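HpuA (Kingella denitrificans ATCC 33394, PDB 5EC6) binds haemoglobin as a receptor lipoprotein of the outer membrane, probably to help the bacterium acquire haem iron. Local coordinates at residues Tyr177-Gly181 / Ser192-Thr196; Ala189-Ser193 / Ile225-Phe231; Ala98-Pro102 / Ser125-Asn129; Leu133-Gly139 / Ser299-Thr303. All blocks are in the same frame, centred on the assembly; numbering follows the deposited sequence. Where two conformers were deposited one is given.

Contact 1 (Tyr177-Gly181 / Ser192-Thr196); sequences YEVIG and SSYET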
loop_
_atom_site.group_PDB
_atom_site.type_symbol
_atom_site.label_atom_id
_atom_site.label_comp_id
_atom_site.label_asym_id
_atom_site.label_seq_id
_atom_site.Cartn_x
_atom_site.Cartn_y
_atom_site.Cartn_z
ATOM N N TYR A 177 9.121 -8.818 2.216
ATOM C CA TYR A 177 8.389 -7.576 2.459
ATOM C C TYR A 177 7.655 -7.688 3.805
ATOM O O TYR A 177 7.164 -8.752 4.175
ATOM C CB TYR A 177 7.391 -7.298 1.332
ATOM C CG TYR A 177 8.017 -7.097 -0.030
ATOM C CD1 TYR A 177 8.400 -8.203 -0.812
ATOM C CD2 TYR A 177 8.237 -5.827 -0.534
ATOM C CE1 TYR A 177 9.032 -8.036 -2.019
ATOM C CE2 TYR A 177 8.829 -5.638 -1.749
ATOM C CZ TYR A 177 9.253 -6.726 -2.501
ATOM O OH TYR A 177 9.849 -6.559 -3.736
ATOM N N GLU A 178 7.590 -6.560 4.498
ATOM C CA GLU A 178 6.944 -6.432 5.796
ATOM C C GLU A 178 5.696 -5.626 5.486
ATOM O O GLU A 178 5.818 -4.489 5.049
ATOM C CB GLU A 178 7.891 -5.687 6.748
ATOM C CG GLU A 178 7.398 -5.556 8.191
ATOM C CD GLU A 178 8.538 -5.236 9.153
ATOM O OE1 GLU A 178 9.717 -5.665 8.917
ATOM O OE2 GLU A 178 8.275 -4.509 10.163
ATOM N N VAL A 179 4.515 -6.205 5.733
ATOM C CA VAL A 179 3.276 -5.662 5.172
ATOM C C VAL A 179 2.193 -5.505 6.268
ATOM O O VAL A 179 2.241 -6.174 7.322
ATOM C CB VAL A 179 2.699 -6.488 3.984
ATOM C CG1 VAL A 179 3.760 -6.703 2.914
ATOM C CG2 VAL A 179 2.113 -7.813 4.392
ATOM N N ILE A 180 1.191 -4.741 5.911
ATOM C CA ILE A 180 -0.034 -4.643 6.710
ATOM C C ILE A 180 -1.228 -4.895 5.810
ATOM O O ILE A 180 -1.279 -4.423 4.676
ATOM C CB ILE A 180 -0.152 -3.245 7.332
ATOM C CG1 ILE A 180 1.012 -2.966 8.306
ATOM C CG2 ILE A 180 -1.497 -3.075 8.045
ATOM C CD1 ILE A 180 1.233 -1.493 8.493
ATOM N N GLY A 181 -2.174 -5.675 6.330
ATOM C CA GLY A 181 -3.473 -5.912 5.702
ATOM C C GLY A 181 -4.566 -5.099 6.351
ATOM O O GLY A 181 -4.489 -4.813 7.567
ATOM N N SER A 192 -4.153 -5.972 10.327
ATOM C CA SER A 192 -3.409 -7.145 10.743
ATOM C C SER A 192 -2.446 -6.833 11.892
ATOM O O SER A 192 -2.032 -5.697 12.086
ATOM C CB SER A 192 -2.638 -7.714 9.542
ATOM O OG SER A 192 -1.781 -6.747 9.000
ATOM N N SER A 193 -2.104 -7.869 12.666
ATOM C CA SER A 193 -1.335 -7.654 13.906
ATOM C C SER A 193 0.035 -7.155 13.624
ATOM O O SER A 193 0.771 -7.695 12.756
ATOM C CB SER A 193 -1.255 -8.926 14.734
ATOM O OG SER A 193 -2.552 -9.341 15.106
ATOM N N TYR A 194 0.458 -6.139 14.363
ATOM C CA TYR A 194 1.760 -5.562 14.141
ATOM C C TYR A 194 2.247 -4.943 15.415
ATOM O O TYR A 194 1.635 -3.977 15.901
ATOM C CB TYR A 194 1.695 -4.500 13.060
ATOM C CG TYR A 194 2.963 -4.072 12.401
ATOM C CD1 TYR A 194 4.110 -4.899 12.361
ATOM C CD2 TYR A 194 3.025 -2.858 11.723
ATOM C CE1 TYR A 194 5.240 -4.504 11.692
ATOM C CE2 TYR A 194 4.155 -2.445 11.065
ATOM C CZ TYR A 194 5.279 -3.264 11.040
ATOM O OH TYR A 194 6.372 -2.795 10.350
ATOM N N GLU A 195 3.380 -5.457 15.902
ATOM C CA GLU A 195 4.053 -4.913 17.095
ATOM C C GLU A 195 5.526 -5.037 16.883
ATOM O O GLU A 195 6.036 -6.128 16.525
ATOM C CB GLU A 195 3.662 -5.687 18.355
ATOM C CG GLU A 195 4.453 -5.247 19.591
ATOM C CD GLU A 195 4.009 -5.922 20.879
ATOM O OE1 GLU A 195 3.010 -6.680 20.898
ATOM O OE2 GLU A 195 4.675 -5.621 21.905
ATOM N N THR A 196 6.245 -3.941 17.052
ATOM C CA THR A 196 7.700 -3.998 16.949
ATOM C C THR A 196 8.291 -3.535 18.270
ATOM O O THR A 196 7.555 -3.084 19.154
ATOM C CB THR A 196 8.198 -3.133 15.784
ATOM O OG1 THR A 196 7.771 -1.786 15.987
ATOM C CG2 THR A 196 7.612 -3.645 14.470
HETATM O O HOH W 1 0.642 -7.351 10.153
#

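Contact 2 (Ala189-Ser193 / Ile225-Phe231); sequences AVTSS and IVGNSEF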
loop_
_atom_site.group_PDB
_atom_site.type_symbol
_atom_site.label_atom_id
_atom_site.label_comp_id
_atom_site.label_asym_id
_atom_site.label_seq_id
_atom_site.Cartn_x
_atom_site.Cartn_y
_atom_site.Cartn_z
ATOM N N ALA A 189 -12.152 0.471 10.050
ATOM C CA ALA A 189 -11.010 -0.193 9.469
ATOM C C ALA A 189 -10.335 -1.100 10.480
ATOM O O ALA A 189 -10.098 -0.712 11.629
ATOM C CB ALA A 189 -10.022 0.861 8.986
ATOM N N VAL A 190 -9.991 -2.310 10.054
ATOM C CA VAL A 190 -9.345 -3.254 10.923
ATOM C C VAL A 190 -8.053 -3.720 10.237
ATOM O O VAL A 190 -8.010 -3.882 9.016
ATOM C CB VAL A 190 -10.254 -4.437 11.297
ATOM C CG1 VAL A 190 -11.390 -3.933 12.192
ATOM C CG2 VAL A 190 -10.856 -5.161 10.111
ATOM N N THR A 191 -7.026 -3.869 11.039
ATOM C CA THR A 191 -5.672 -4.131 10.531
ATOM C C THR A 191 -5.053 -5.376 11.111
ATOM O O THR A 191 -5.357 -5.830 12.244
ATOM C CB THR A 191 -4.767 -2.914 10.691
ATOM O OG1 THR A 191 -4.834 -2.402 12.054
ATOM C CG2 THR A 191 -5.152 -1.833 9.713
ATOM N N SER A 192 -4.153 -5.972 10.327
ATOM C CA SER A 192 -3.409 -7.145 10.743
ATOM C C SER A 192 -2.446 -6.833 11.892
ATOM O O SER A 192 -2.032 -5.697 12.086
ATOM C CB SER A 192 -2.638 -7.714 9.542
ATOM O OG SER A 192 -1.781 -6.747 9.000
ATOM N N SER A 193 -2.104 -7.869 12.666
ATOM C CA SER A 193 -1.335 -7.654 13.906
ATOM C C SER A 193 0.035 -7.155 13.624
ATOM O O SER A 193 0.771 -7.695 12.756
ATOM C CB SER A 193 -1.255 -8.926 14.734
ATOM O OG SER A 193 -2.552 -9.341 15.106
ATOM N N ILE A 225 -0.778 -12.894 6.044
ATOM C CA ILE A 225 -1.221 -11.683 6.697
ATOM C C ILE A 225 -1.921 -12.125 8.014
ATOM O O ILE A 225 -2.952 -12.798 7.970
ATOM C CB ILE A 225 -2.142 -10.883 5.815
ATOM C CG1 ILE A 225 -1.388 -10.386 4.573
ATOM C CG2 ILE A 225 -2.665 -9.635 6.571
ATOM C CD1 ILE A 225 -2.262 -9.776 3.535
ATOM N N VAL A 226 -1.317 -11.734 9.125
ATOM C CA VAL A 226 -1.692 -12.266 10.464
ATOM C C VAL A 226 -2.917 -11.537 11.046
ATOM O O VAL A 226 -2.907 -10.334 11.213
ATOM C CB VAL A 226 -0.483 -12.130 11.396
ATOM C CG1 VAL A 226 -0.825 -12.663 12.799
ATOM C CG2 VAL A 226 0.671 -12.906 10.831
ATOM N N GLY A 227 -3.938 -12.313 11.377
ATOM C CA GLY A 227 -5.168 -11.826 11.922
ATOM C C GLY A 227 -5.175 -11.645 13.439
ATOM O O GLY A 227 -4.169 -11.874 14.122
ATOM N N ASN A 228 -6.351 -11.196 13.898
ATOM C CA ASN A 228 -6.595 -10.942 15.332
ATOM C C ASN A 228 -8.101 -10.782 15.492
ATOM O O ASN A 228 -8.874 -11.011 14.563
ATOM C CB ASN A 228 -5.832 -9.706 15.778
ATOM C CG ASN A 228 -6.116 -8.499 14.891
ATOM O OD1 ASN A 228 -7.225 -8.030 14.853
ATOM N ND2 ASN A 228 -5.092 -8.053 14.088
ATOM N N SER A 229 -8.554 -10.479 16.723
ATOM C CA SER A 229 -9.981 -10.404 16.991
ATOM C C SER A 229 -10.704 -9.341 16.196
ATOM O O SER A 229 -11.872 -9.483 15.996
ATOM C CB SER A 229 -10.211 -10.094 18.489
ATOM O OG SER A 229 -9.652 -8.825 18.828
ATOM N N GLU A 230 -10.004 -8.301 15.723
ATOM C CA GLU A 230 -10.627 -7.257 14.920
ATOM C C GLU A 230 -10.568 -7.567 13.407
ATOM O O GLU A 230 -11.560 -7.497 12.660
ATOM C CB GLU A 230 -9.936 -5.917 15.189
ATOM C CG GLU A 230 -10.004 -5.428 16.657
ATOM C CD GLU A 230 -11.424 -5.441 17.168
ATOM O OE1 GLU A 230 -12.292 -4.830 16.513
ATOM O OE2 GLU A 230 -11.677 -6.137 18.177
ATOM N N PHE A 231 -9.361 -7.862 12.962
ATOM C CA PHE A 231 -9.126 -8.170 11.558
ATOM C C PHE A 231 -9.842 -9.430 11.097
ATOM O O PHE A 231 -10.232 -9.530 9.937
ATOM C CB PHE A 231 -7.631 -8.316 11.329
ATOM C CG PHE A 231 -7.242 -8.499 9.870
ATOM C CD1 PHE A 231 -7.135 -7.400 9.009
ATOM C CD2 PHE A 231 -6.992 -9.752 9.382
ATOM C CE1 PHE A 231 -6.733 -7.572 7.677
ATOM C CE2 PHE A 231 -6.622 -9.928 8.042
ATOM C CZ PHE A 231 -6.491 -8.845 7.206
HETATM O O HOH W 2 -2.050 -11.795 16.300
#

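Contact 3 (Ala98-Pro102 / Ser125-Asn129); sequences ARVLP and STGMN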
loop_
_atom_site.group_PDB
_atom_site.type_symbol
_atom_site.label_atom_id
_atom_site.label_comp_id
_atom_site.label_asym_id
_atom_site.label_seq_id
_atom_site.Cartn_x
_atom_site.Cartn_y
_atom_site.Cartn_z
ATOM N N ALA A 98 8.392 0.084 22.733
ATOM C CA ALA A 98 7.356 -0.724 22.082
ATOM C C ALA A 98 6.540 0.100 21.070
ATOM O O ALA A 98 6.206 1.267 21.307
ATOM C CB ALA A 98 6.435 -1.346 23.115
ATOM N N ARG A 99 6.224 -0.503 19.927
ATOM C CA ARG A 99 5.315 0.144 18.983
ATOM C C ARG A 99 4.245 -0.863 18.607
ATOM O O ARG A 99 4.546 -1.927 18.065
ATOM C CB ARG A 99 6.080 0.582 17.759
ATOM C CG ARG A 99 7.061 1.715 17.998
ATOM C CD ARG A 99 6.360 3.057 18.096
ATOM N NE ARG A 99 7.327 4.147 18.254
ATOM C CZ ARG A 99 8.000 4.419 19.378
ATOM N NH1 ARG A 99 7.818 3.704 20.490
ATOM N NH2 ARG A 99 8.864 5.430 19.392
ATOM N N VAL A 100 3.008 -0.577 18.954
ATOM C CA VAL A 100 1.917 -1.479 18.629
ATOM C C VAL A 100 0.945 -0.713 17.720
ATOM O O VAL A 100 0.473 0.370 18.073
ATOM C CB VAL A 100 1.183 -1.977 19.875
ATOM C CG1 VAL A 100 0.009 -2.858 19.499
ATOM C CG2 VAL A 100 2.131 -2.747 20.809
ATOM N N LEU A 101 0.618 -1.302 16.571
ATOM C CA LEU A 101 -0.440 -0.755 15.741
ATOM C C LEU A 101 -1.776 -1.186 16.285
ATOM O O LEU A 101 -2.053 -2.392 16.480
ATOM C CB LEU A 101 -0.263 -1.203 14.273
ATOM C CG LEU A 101 -1.181 -0.542 13.261
ATOM C CD1 LEU A 101 -0.889 0.969 13.135
ATOM C CD2 LEU A 101 -1.083 -1.236 11.885
ATOM N N PRO A 102 -2.674 -0.218 16.571
ATOM C CA PRO A 102 -4.009 -0.653 17.005
ATOM C C PRO A 102 -4.699 -1.474 15.907
ATOM O O PRO A 102 -4.416 -1.229 14.732
ATOM C CB PRO A 102 -4.745 0.657 17.215
ATOM C CG PRO A 102 -3.682 1.682 17.412
ATOM C CD PRO A 102 -2.533 1.244 16.546
ATOM N N SER A 125 9.459 8.545 14.002
ATOM C CA SER A 125 9.570 7.751 15.236
ATOM C C SER A 125 8.309 6.956 15.623
ATOM O O SER A 125 8.133 6.619 16.794
ATOM C CB SER A 125 10.023 8.646 16.406
ATOM O OG SER A 125 8.938 9.330 17.018
ATOM N N THR A 126 7.464 6.619 14.645
ATOM C CA THR A 126 6.582 5.456 14.782
ATOM C C THR A 126 7.411 4.178 14.717
ATOM O O THR A 126 6.947 3.131 15.159
ATOM C CB THR A 126 5.442 5.407 13.725
ATOM O OG1 THR A 126 5.971 5.208 12.406
ATOM C CG2 THR A 126 4.645 6.680 13.744
ATOM N N GLY A 127 8.633 4.267 14.173
ATOM C CA GLY A 127 9.298 3.106 13.595
ATOM C C GLY A 127 8.355 2.419 12.616
ATOM O O GLY A 127 7.709 3.080 11.791
ATOM N N MET A 128 8.240 1.101 12.747
ATOM C CA MET A 128 7.193 0.342 12.067
ATOM C C MET A 128 7.311 0.532 10.579
ATOM O O MET A 128 6.642 1.357 9.948
ATOM C CB MET A 128 5.814 0.719 12.541
ATOM C CG MET A 128 5.624 0.346 14.019
ATOM S SD MET A 128 3.976 -0.228 14.429
ATOM C CE MET A 128 3.023 0.859 13.428
ATOM N N ASN A 129 8.203 -0.268 10.063
ATOM C CA ASN A 129 8.685 -0.099 8.758
ATOM C C ASN A 129 7.626 -0.347 7.684
ATOM O O ASN A 129 7.758 0.242 6.633
ATOM C CB ASN A 129 9.858 -1.010 8.538
ATOM C CG ASN A 129 11.100 -0.563 9.290
ATOM O OD1 ASN A 129 11.226 0.592 9.734
ATOM N ND2 ASN A 129 12.028 -1.489 9.440
#

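Contact 4 (Leu133-Gly139 / Ser299-Thr303); sequences LKSMQFG and SFGGT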
loop_
_atom_site.group_PDB
_atom_site.type_symbol
_atom_site.label_atom_id
_atom_site.label_comp_id
_atom_site.label_asym_id
_atom_site.label_seq_id
_atom_site.Cartn_x
_atom_site.Cartn_y
_atom_site.Cartn_z
ATOM N N LEU A 133 5.634 3.954 3.677
ATOM C CA LEU A 133 5.541 3.808 2.240
ATOM C C LEU A 133 5.858 5.164 1.681
ATOM O O LEU A 133 5.504 6.166 2.329
ATOM C CB LEU A 133 4.124 3.396 1.878
ATOM C CG LEU A 133 3.685 2.092 2.508
ATOM C CD1 LEU A 133 2.188 1.913 2.302
ATOM C CD2 LEU A 133 4.396 0.947 1.904
ATOM N N LYS A 134 6.618 5.204 0.579
ATOM C CA LYS A 134 6.947 6.450 -0.147
ATOM C C LYS A 134 6.454 6.481 -1.568
ATOM O O LYS A 134 6.377 7.541 -2.162
ATOM C CB LYS A 134 8.475 6.703 -0.179
ATOM C CG LYS A 134 9.160 6.613 1.157
ATOM C CD LYS A 134 8.870 7.767 2.106
ATOM C CE LYS A 134 9.778 7.614 3.344
ATOM N NZ LYS A 134 9.088 7.702 4.671
ATOM N N SER A 135 6.091 5.331 -2.129
ATOM C CA SER A 135 5.710 5.257 -3.534
ATOM C C SER A 135 4.337 4.597 -3.807
ATOM O O SER A 135 3.991 4.304 -4.952
ATOM C CB SER A 135 6.739 4.483 -4.343
ATOM O OG SER A 135 8.013 5.124 -4.290
ATOM N N MET A 136 3.554 4.452 -2.764
ATOM C CA MET A 136 2.226 3.832 -2.862
ATOM C C MET A 136 1.394 4.246 -1.681
ATOM O O MET A 136 1.922 4.732 -0.663
ATOM C CB MET A 136 2.334 2.285 -2.985
ATOM C CG MET A 136 2.973 1.682 -1.797
ATOM S SD MET A 136 2.706 -0.112 -1.736
ATOM C CE MET A 136 0.975 -0.159 -1.429
ATOM N N GLN A 137 0.092 3.939 -1.759
ATOM C CA GLN A 137 -0.836 4.035 -0.664
ATOM C C GLN A 137 -1.762 2.842 -0.743
ATOM O O GLN A 137 -1.921 2.243 -1.815
ATOM C CB GLN A 137 -1.709 5.307 -0.762
ATOM C CG GLN A 137 -1.358 6.419 0.207
ATOM C CD GLN A 137 -1.628 6.126 1.668
ATOM O OE1 GLN A 137 -1.865 5.018 2.064
ATOM N NE2 GLN A 137 -1.512 7.149 2.484
ATOM N N PHE A 138 -2.353 2.497 0.392
ATOM C CA PHE A 138 -3.446 1.512 0.400
ATOM C C PHE A 138 -4.469 1.929 1.419
ATOM O O PHE A 138 -4.162 2.696 2.339
ATOM C CB PHE A 138 -2.936 0.057 0.593
ATOM C CG PHE A 138 -2.455 -0.273 1.976
ATOM C CD1 PHE A 138 -1.197 0.147 2.436
ATOM C CD2 PHE A 138 -3.237 -1.017 2.835
ATOM C CE1 PHE A 138 -0.741 -0.187 3.688
ATOM C CE2 PHE A 138 -2.807 -1.298 4.122
ATOM C CZ PHE A 138 -1.566 -0.899 4.546
ATOM N N GLY A 139 -5.681 1.420 1.243
ATOM C CA GLY A 139 -6.778 1.846 2.077
ATOM C C GLY A 139 -8.083 1.340 1.564
ATOM O O GLY A 139 -8.172 0.276 0.922
ATOM N N SER A 299 -7.235 -4.992 1.378
ATOM C CA SER A 299 -6.050 -4.460 0.706
ATOM C C SER A 299 -4.830 -4.615 1.585
ATOM O O SER A 299 -4.914 -4.876 2.770
ATOM C CB SER A 299 -6.270 -2.995 0.293
ATOM O OG SER A 299 -6.532 -2.189 1.445
ATOM N N PHE A 300 -3.645 -4.492 0.991
ATOM C CA PHE A 300 -2.424 -4.607 1.755
ATOM C C PHE A 300 -1.325 -3.787 1.096
ATOM O O PHE A 300 -1.380 -3.506 -0.111
ATOM C CB PHE A 300 -1.977 -6.071 1.961
ATOM C CG PHE A 300 -1.646 -6.804 0.684
ATOM C CD1 PHE A 300 -2.621 -7.514 -0.008
ATOM C CD2 PHE A 300 -0.338 -6.850 0.225
ATOM C CE1 PHE A 300 -2.311 -8.168 -1.172
ATOM C CE2 PHE A 300 -0.032 -7.510 -0.965
ATOM C CZ PHE A 300 -1.011 -8.166 -1.636
ATOM N N GLY A 301 -0.332 -3.404 1.908
ATOM C CA GLY A 301 0.838 -2.723 1.410
ATOM C C GLY A 301 1.981 -2.885 2.367
ATOM O O GLY A 301 1.799 -3.177 3.579
ATOM N N GLY A 302 3.190 -2.686 1.855
ATOM C CA GLY A 302 4.344 -2.748 2.722
ATOM C C GLY A 302 5.651 -2.506 2.010
ATOM O O GLY A 302 5.667 -2.123 0.836
ATOM N N THR A 303 6.724 -2.711 2.758
ATOM C CA THR A 303 8.059 -2.306 2.358
ATOM C C THR A 303 8.983 -3.513 2.311
ATOM O O THR A 303 8.841 -4.470 3.077
ATOM C CB THR A 303 8.634 -1.225 3.350
ATOM O OG1 THR A 303 8.648 -1.739 4.692
ATOM C CG2 THR A 303 7.826 0.052 3.249
#

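Contact 1 (Tyr177-Gly181 / Ser192-Thr196)
E178 and Y194 meet through a short hydrogen bond, 2.6 Å from Y194 OH to E178 OE2. The two groups cross almost perpendicularly: the carboxylate stands 89° to the ring, yet OE2 lies in the plane of the ring at its phenolic edge. The hydroxyl comes to the anti side of the carboxylate, somewhat out of its plane. E178 gets there by holding CG anti to its backbone N (chi1 -176°) and running on extended, a reach that suits glutamate. Y194 leaves its backbone in the same sense, and its long, rigid ring spans the gap from the other side. The ring also has an apolar task: in one of the two conformers deposited for I180, CD1 packs against Y194 CD2 at 3.9 Å.

Segment 177-181 lies on strand 174-185, and 192-196 is the chain leaving its antiparallel partner, strand 188-191, so G181 and S192 mark the end of that hairpin pairing. S192 N gives a hydrogen bond to G181 O at 3.0 Å, while G181 N gives its own to S192 OG at 2.9 Å, nearly straight. A chi1 of 58° turns OG toward G181 N, where it stands in for a backbone carbonyl. A water lies 2.8 Å from S192 OG and donates to S193 O.

Y194 OH is held by A130 N as well, and R305 makes a long, weak ion pair with E178. With a carboxylate acceptor and a backbone N-H converging on it, the phenol is probably polarised, which fits so short a bond in a buried place.

Contact 2 (Ala189-Ser193 / Ile225-Phe231)
The amide of N228 works in two directions at once, bonding to T191 and S193 across the contact while holding its own loop together. Here the end of strand 188-191 meets the loop joining strands 220-225 and 235-243. ND2 gives one hydrogen to T191 O at 2.9 Å, nearly straight (173°) and in the plane of both amide and carbonyl, and the other to S193 OG at 3.0 Å. OD1 turns back to accept from E230 N in an Asx turn and from F231 N in the longer Asx motif; the second donor stands above the carbonyl plane. Asparagine suits this place because donor and acceptor share one flat group, and chi1 of 53° folds the amide back toward the N-H groups of E230 and F231.

One step along, S193 N bonds to V226 O at 3.0 Å. A water bridges S193 OG and G227 O, closing this partly exposed end. S192 CB presses on I225 CG2 at 3.5 Å.

F231 lays a ring face against S192 CA, which sits toward the rim, and V190 O lies at the ring edge. The small, branched V190 packs against the turn, with CG2 3.5 Å from E230 O and CG1 against E230 CB. R183 makes a cation-pi contact with F231, and T191 turns its hydroxyl to H105.

With both amide hydrogens used and OD1 accepting twice, the N228 amide is fixed in rotation. The shape of the 225-231 loop and its hold on the 189-193 chain therefore depend in part on the same group.

Contact 3 (Ala98-Pro102 / Ser125-Asn129)
R99 and L101, on and just beyond the short strand 99-100, meet the irregular loop 125-129 in a partly buried contact towards the surface, an arginine grip at one end and an apolar touch at the other. R99 takes S125 O side-on: NE at 3.0 Å and NH2 at 2.9 Å both donate to that single oxygen, which lies close to the plane of the guanidinium. The chain reaches it by bending at chi2 (-77°). The third nitrogen, NH1, turns back to its own side, donating to A98 O at 3.0 Å and to T96 O. Arginine fits here because its donors spread in one plane, so a single side chain can serve carbonyls on two chain segments. S125 and T126 are poorly ordered, so this end of the loop may be mobile despite the paired bond.

M128 supplies the buried half. Bent at chi2 and chi3, it lays CG against R99 CB at 3.8 Å and brings its methyl CE to L101 CD1 at 3.9 Å. A flexible thioether can follow such a curved path between an aliphatic stem and a leucine. The loop bends sharply to present it: S125, G127 and M128 have positive phi; of these G127 is the glycine, for which it costs little.

Strand 99-100 pairs antiparallel with strand 195-196, R99 with T196, and M128 rests on T196 too. The loop, lying between strands 115-118 and 136-142, packs against that pair through R99 and M128, and N129 O is hydrogen-bonded to T303 OG1 on strand 298-308.

Contact 4 (Leu133-Gly139 / Ser299-Thr303)
Strands 136-139 and 299-303 run roughly antiparallel, 147° apart, with their axes 6.2 Å from each other at closest approach; F138 lies opposite G301 and G139 opposite S299. They face one another through side chains instead of pairing edge to edge, and the close approach is possible because of G301, where a CB would run into the F138 ring and M136 CE.

F138 lies flat on the backbone of the other strand. G301 N sits 3.5 Å above the ring plane, over its centre, and G301 CA forms a CH-pi contact 4.0 Å from the ring centroid. M136 brings its methyl CE to G301 CA at 3.8 Å, so the thioether and the aromatic share a floor that no side chain interrupts. Farther along, L133 CD2 meets G302 O at 3.5 Å and T303 CG2 at 3.8 Å, a branched aliphatic filling the end of the interface.

The polar link is S299 OG, which donates to G139 O at 3.0 Å. The same hydroxyl lies in plane at the edge of the F138 ring, a compact donor beside an apolar group.

Near the centre of the chain, the contact brings together two strands that are not paired with each other, in the buried interior of the beta barrel. Strand 298-308 lies between 174-185 and 283-289, while strand 136-142 lies between 115-118 and 148-154. F138 also reaches I180 and L182 on strand 174-185.

How the contacts relate
Contact 4, almost at the centre of the chain, and the buried contact 1 lie in the interior; contacts 2 and 3 lie farther out and are partly exposed. Contacts 1 and 4 are joined through neighbouring strands 174-185 and 298-308, where I180 N probably hydrogen-bonds to G301 O. Contacts 1 and 2 share S192 and S193, the link after strand 188-191, while contacts 1 and 3 meet where strands 195-196 and 99-100 pair. Chemistry follows depth: contact 4 is mostly apolar packing on glycine, contact 1 combines packing with a carboxylate-phenol bond, and the outer pair rely on a loop asparagine amide bonding to a strand end, and on a strand arginine guanidinium bonding to a loop carbonyl.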